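Profilin (Schizosaccharomyces pombe, PDB 3D9Y) binds monomeric actin and PIP2, promotes or prevents actin polymerization depending on its concentration, and is essential for cytokinesis in fission yeast. Local coordinates at residues Ile89-Lys94 against Ala117-Leu122; Cys96-His101 against Lys113-Leu118. One frame throughout, in Å; residues are numbered along the deposited sequence.

Interaction 1 of 2, residues Ile89-Lys94 against Ala117-Leu122; sequences ICVATK and ALADYL
In the profilin fold, the C-terminal helix 108-125 packs against one face of the central antiparallel sheet, and here Val91 and Thr93, at the end of strand 86-92 and just beyond it, meet Ala119 and Leu122 of that helix. The small Ala119 side chain is consistent with the close approach of the backbones, the CA atoms of Thr93 and Ala119 being 5.7 Å apart. The Ala119 methyl meets both strand-side residues. Val91 CG1 lies 3.5 Å from Ala119 CB, tighter than usual for two carbons. This branch of Val91 is anti to the backbone N (chi1 -174°), which carries it out to the helix. From a second direction comes the methyl of Thr93, with CG2 3.8 Å from Ala119 CB. The same CG2 also lies against the helix backbone, 3.6 Å from Ala119 O, and reaches the next turn, 4.1 Å from Leu122 CB. Thr93 thus gives its methyl to the helix. Its hydroxyl, placed between the backbone N and the carbonyl carbon (chi1 68°), instead hydrogen-bonds to the carbonyl oxygen of Tyr127, the last residue of the chain, and to the backbone N of Cys96. These two bonds should fix the rotation of the side chain and so keep CG2 turned to the helix. Leu98 of the adjacent strand and Arg77 also pack on Ala119. No hydrogen bond links the two segments, and about 160 Å² is buried between them, by residues that are all buried. The union is therefore one of shape: methyl groups fit closely against each other and against the helix backbone, while the polar end of Thr93 is satisfied by the chain terminus and the first residue of the next strand.

Interaction 2 of 2, residues Cys96-His101 against Lys113-Leu118; sequences CILVSH and KITEAL
Strand 96-101 and helix 113-118 run nearly antiparallel, their N-to-C directions 162° apart and their axes 9.2 Å from each other at closest approach, with Ser100 opposite Thr115 and Leu98 reaching Thr115 and Leu118. This is the helix-on-sheet layer of the profilin fold, in which the helices at both chain ends cover the same strand: Leu11 of helix 3-12 touches both Ser100 and Leu118. Toward the C-terminal end of the strand the contact is polar. Ser100 OG donates a hydrogen bond to Thr115 OG1, 2.8 Å away, and Thr115 OG1 is also hydrogen-bonded to the carbonyl oxygen of Ala111, one turn back in the helix. The buried threonine hydroxyl is thus gripped twice, once from the sheet and once from its own helix. Its methyl turns the other way along the strand, CG2 lying 4.0 Å from Leu98 CB, and also packs on strand 86-92 through Ile89 and Val91. Replacing Thr115 by a valine would probably leave the buried Ser100 hydroxyl without its acceptor, putting a methyl group where the bond now forms. Leu98 supplies the apolar half of the contact. With CG anti to the carbonyl carbon (chi1 -54°) and the chain extended beyond it, its CD1 is carried up to the helix, where Leu118 crosses it at about a right angle. That single methyl touches two helix atoms, with Leu98 CD1 3.6 Å from Thr115 O and 3.9 Å from Leu118 CB.

Overall arrangement
From the N-terminal side, the chain runs through strand 86-92, turns through residues 93-95, returns as the neighbouring antiparallel strand 96-102 and then passes into helix 108-125. Interaction 2 closes the shorter loop, from the second strand to the helix; interaction 1 closes the longer one, and the two nest, overlapping only at Ala117 and Leu118. The helix lies over both strands of the hairpin, and its residues 113-122 touch the two of them. The centres of interactions 1 and 2 are about 5 Å apart, and the strands are joined by backbone bonds, such as Val91 O to Leu98 N at 2.8 Å. Together the contacts tie the C-terminal helix to the middle of the sheet, beside helix 3-12.

Interaction 1 of 2, residues Ile89-Lys94 against Ala117-Leu122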
# COMPACT_ATOMS: atom_id res chain seq x y z
N ILE A 89 -4.28 0.14 2.21
CA ILE A 89 -4.34 1.11 1.11
C ILE A 89 -3.05 1.02 0.30
O ILE A 89 -1.97 1.26 0.84
CB ILE A 89 -4.42 2.54 1.67
CG1 ILE A 89 -5.59 2.69 2.64
CG2 ILE A 89 -4.43 3.59 0.51
CD1 ILE A 89 -6.99 2.51 2.05
N CYS A 90 -3.18 0.65 -0.96
CA CYS A 90 -2.04 0.52 -1.87
C CYS A 90 -2.19 1.54 -3.00
O CYS A 90 -3.20 1.56 -3.69
CB CYS A 90 -1.98 -0.88 -2.45
SG CYS A 90 -1.92 -2.19 -1.22
N VAL A 91 -1.15 2.35 -3.22
CA VAL A 91 -1.23 3.42 -4.20
C VAL A 91 0.06 3.45 -5.02
O VAL A 91 1.16 3.53 -4.47
CB VAL A 91 -1.47 4.77 -3.54
CG1 VAL A 91 -1.70 5.85 -4.60
CG2 VAL A 91 -2.69 4.70 -2.61
N ALA A 92 -0.10 3.38 -6.34
CA ALA A 92 1.04 3.35 -7.25
C ALA A 92 1.47 4.76 -7.69
O ALA A 92 0.63 5.62 -7.99
CB ALA A 92 0.71 2.49 -8.47
N THR A 93 2.78 4.99 -7.70
CA THR A 93 3.36 6.21 -8.26
C THR A 93 4.00 5.84 -9.60
O THR A 93 3.71 4.78 -10.15
CB THR A 93 4.40 6.85 -7.29
OG1 THR A 93 5.55 6.02 -7.16
CG2 THR A 93 3.79 7.09 -5.93
N LYS A 94 4.87 6.70 -10.14
CA LYS A 94 5.54 6.39 -11.40
C LYS A 94 6.45 5.18 -11.24
O LYS A 94 6.45 4.28 -12.07
CB LYS A 94 6.33 7.60 -11.90
CG LYS A 94 6.82 7.45 -13.34
CD LYS A 94 7.57 8.68 -13.82
CE LYS A 94 9.01 8.70 -13.31
NZ LYS A 94 9.80 9.86 -13.84
N ALA A 117 -2.13 11.20 -0.93
CA ALA A 117 -1.44 12.50 -0.93
C ALA A 117 0.06 12.31 -1.01
O ALA A 117 0.73 13.00 -1.79
CB ALA A 117 -1.83 13.29 0.31
N LEU A 118 0.60 11.37 -0.23
CA LEU A 118 2.03 11.07 -0.30
C LEU A 118 2.42 10.57 -1.70
O LEU A 118 3.47 10.89 -2.20
CB LEU A 118 2.45 10.06 0.79
CG LEU A 118 3.94 9.91 1.04
CD1 LEU A 118 4.58 11.25 1.47
CD2 LEU A 118 4.22 8.80 2.06
N ALA A 119 1.55 9.77 -2.31
CA ALA A 119 1.76 9.31 -3.69
C ALA A 119 1.79 10.46 -4.70
O ALA A 119 2.69 10.54 -5.53
CB ALA A 119 0.68 8.30 -4.06
N ASP A 120 0.82 11.37 -4.59
CA ASP A 120 0.74 12.56 -5.44
C ASP A 120 1.98 13.42 -5.30
O ASP A 120 2.49 13.94 -6.28
CB ASP A 120 -0.49 13.38 -5.10
CG ASP A 120 -1.77 12.79 -5.64
OD1 ASP A 120 -1.70 11.96 -6.57
OD2 ASP A 120 -2.86 13.17 -5.14
N TYR A 121 2.42 13.60 -4.06
CA TYR A 121 3.70 14.30 -3.77
C TYR A 121 4.85 13.64 -4.52
O TYR A 121 5.56 14.29 -5.28
CB TYR A 121 3.99 14.30 -2.28
CG TYR A 121 5.33 14.85 -1.87
CD1 TYR A 121 5.56 16.22 -1.80
CD2 TYR A 121 6.38 14.00 -1.52
CE1 TYR A 121 6.80 16.72 -1.40
CE2 TYR A 121 7.61 14.49 -1.12
CZ TYR A 121 7.82 15.86 -1.05
OH TYR A 121 9.04 16.36 -0.65
N LEU A 122 5.01 12.33 -4.33
CA LEU A 122 6.08 11.60 -4.98
C LEU A 122 5.97 11.68 -6.51
O LEU A 122 7.00 11.80 -7.18
CB LEU A 122 6.13 10.15 -4.50
CG LEU A 122 6.63 9.96 -3.07
CD1 LEU A 122 6.36 8.55 -2.59
CD2 LEU A 122 8.12 10.29 -2.95

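Interaction 2 of 2, residues Cys96-His101 against Lys113-Leu118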
# COMPACT_ATOMS: atom_id res chain seq x y z
N CYS A 96 6.99 3.54 -7.88
CA CYS A 96 6.73 2.76 -6.66
C CYS A 96 5.26 2.51 -6.34
O CYS A 96 4.35 3.03 -7.01
CB CYS A 96 7.43 3.40 -5.45
SG CYS A 96 8.22 5.01 -5.75
N ILE A 97 5.05 1.66 -5.33
CA ILE A 97 3.75 1.45 -4.71
C ILE A 97 3.88 1.68 -3.20
O ILE A 97 4.70 1.05 -2.54
CB ILE A 97 3.24 0.01 -4.92
CG1 ILE A 97 3.16 -0.33 -6.41
CG2 ILE A 97 1.89 -0.17 -4.25
CD1 ILE A 97 3.21 -1.83 -6.70
N LEU A 98 3.05 2.57 -2.67
CA LEU A 98 2.95 2.78 -1.23
C LEU A 98 1.92 1.79 -0.67
O LEU A 98 0.86 1.62 -1.26
CB LEU A 98 2.50 4.20 -0.94
CG LEU A 98 3.31 5.34 -1.56
CD1 LEU A 98 2.77 6.68 -1.08
CD2 LEU A 98 4.77 5.21 -1.23
N VAL A 99 2.27 1.12 0.42
CA VAL A 99 1.39 0.18 1.10
C VAL A 99 1.18 0.65 2.55
O VAL A 99 2.14 0.67 3.33
CB VAL A 99 2.00 -1.21 1.09
CG1 VAL A 99 1.10 -2.21 1.77
CG2 VAL A 99 2.30 -1.66 -0.35
N SER A 100 -0.06 0.98 2.90
CA SER A 100 -0.42 1.46 4.26
C SER A 100 -1.49 0.58 4.93
O SER A 100 -2.56 0.40 4.37
CB SER A 100 -0.97 2.89 4.16
OG SER A 100 0.06 3.82 3.84
N HIS A 101 -1.19 0.05 6.11
CA HIS A 101 -2.18 -0.65 6.95
C HIS A 101 -2.74 0.33 7.99
O HIS A 101 -1.97 1.12 8.56
CB HIS A 101 -1.49 -1.84 7.66
CG HIS A 101 -2.42 -2.68 8.48
ND1 HIS A 101 -2.90 -3.90 8.04
CD2 HIS A 101 -2.93 -2.50 9.72
CE1 HIS A 101 -3.68 -4.42 8.98
NE2 HIS A 101 -3.71 -3.59 10.00
N LYS A 113 -6.63 9.06 2.23
CA LYS A 113 -6.28 10.46 1.93
C LYS A 113 -4.79 10.71 2.18
O LYS A 113 -4.10 11.30 1.35
CB LYS A 113 -7.13 11.42 2.76
CG LYS A 113 -8.55 11.59 2.22
CD LYS A 113 -9.52 12.13 3.28
CE LYS A 113 -10.97 12.03 2.83
NZ LYS A 113 -11.94 12.04 3.97
N ILE A 114 -4.28 10.20 3.30
CA ILE A 114 -2.86 10.36 3.63
C ILE A 114 -1.97 9.67 2.58
O ILE A 114 -1.02 10.27 2.06
CB ILE A 114 -2.57 9.79 5.04
CG1 ILE A 114 -3.19 10.69 6.10
CG2 ILE A 114 -1.05 9.63 5.30
CD1 ILE A 114 -3.41 10.04 7.42
N THR A 115 -2.29 8.42 2.25
CA THR A 115 -1.44 7.61 1.36
C THR A 115 -1.52 8.12 -0.08
O THR A 115 -0.49 8.23 -0.75
CB THR A 115 -1.67 6.12 1.54
OG1 THR A 115 -1.72 5.70 2.85
CG2 THR A 115 -1.01 5.29 0.61
N GLU A 116 -2.72 8.49 -0.53
CA GLU A 116 -2.88 9.08 -1.87
C GLU A 116 -2.12 10.41 -1.99
O GLU A 116 -1.56 10.71 -3.03
CB GLU A 116 -4.36 9.30 -2.19
CG GLU A 116 -5.17 8.00 -2.33
CD GLU A 116 -5.08 7.29 -3.69
OE1 GLU A 116 -4.36 7.75 -4.61
OE2 GLU A 116 -5.75 6.23 -3.85
N ALA A 117 -2.13 11.20 -0.93
CA ALA A 117 -1.44 12.50 -0.93
C ALA A 117 0.06 12.31 -1.01
O ALA A 117 0.73 13.00 -1.79
CB ALA A 117 -1.83 13.29 0.31
N LEU A 118 0.60 11.37 -0.23
CA LEU A 118 2.03 11.07 -0.30
C LEU A 118 2.42 10.57 -1.70
O LEU A 118 3.47 10.89 -2.20
CB LEU A 118 2.45 10.06 0.79
CG LEU A 118 3.94 9.91 1.04
CD1 LEU A 118 4.58 11.25 1.47
CD2 LEU A 118 4.22 8.80 2.06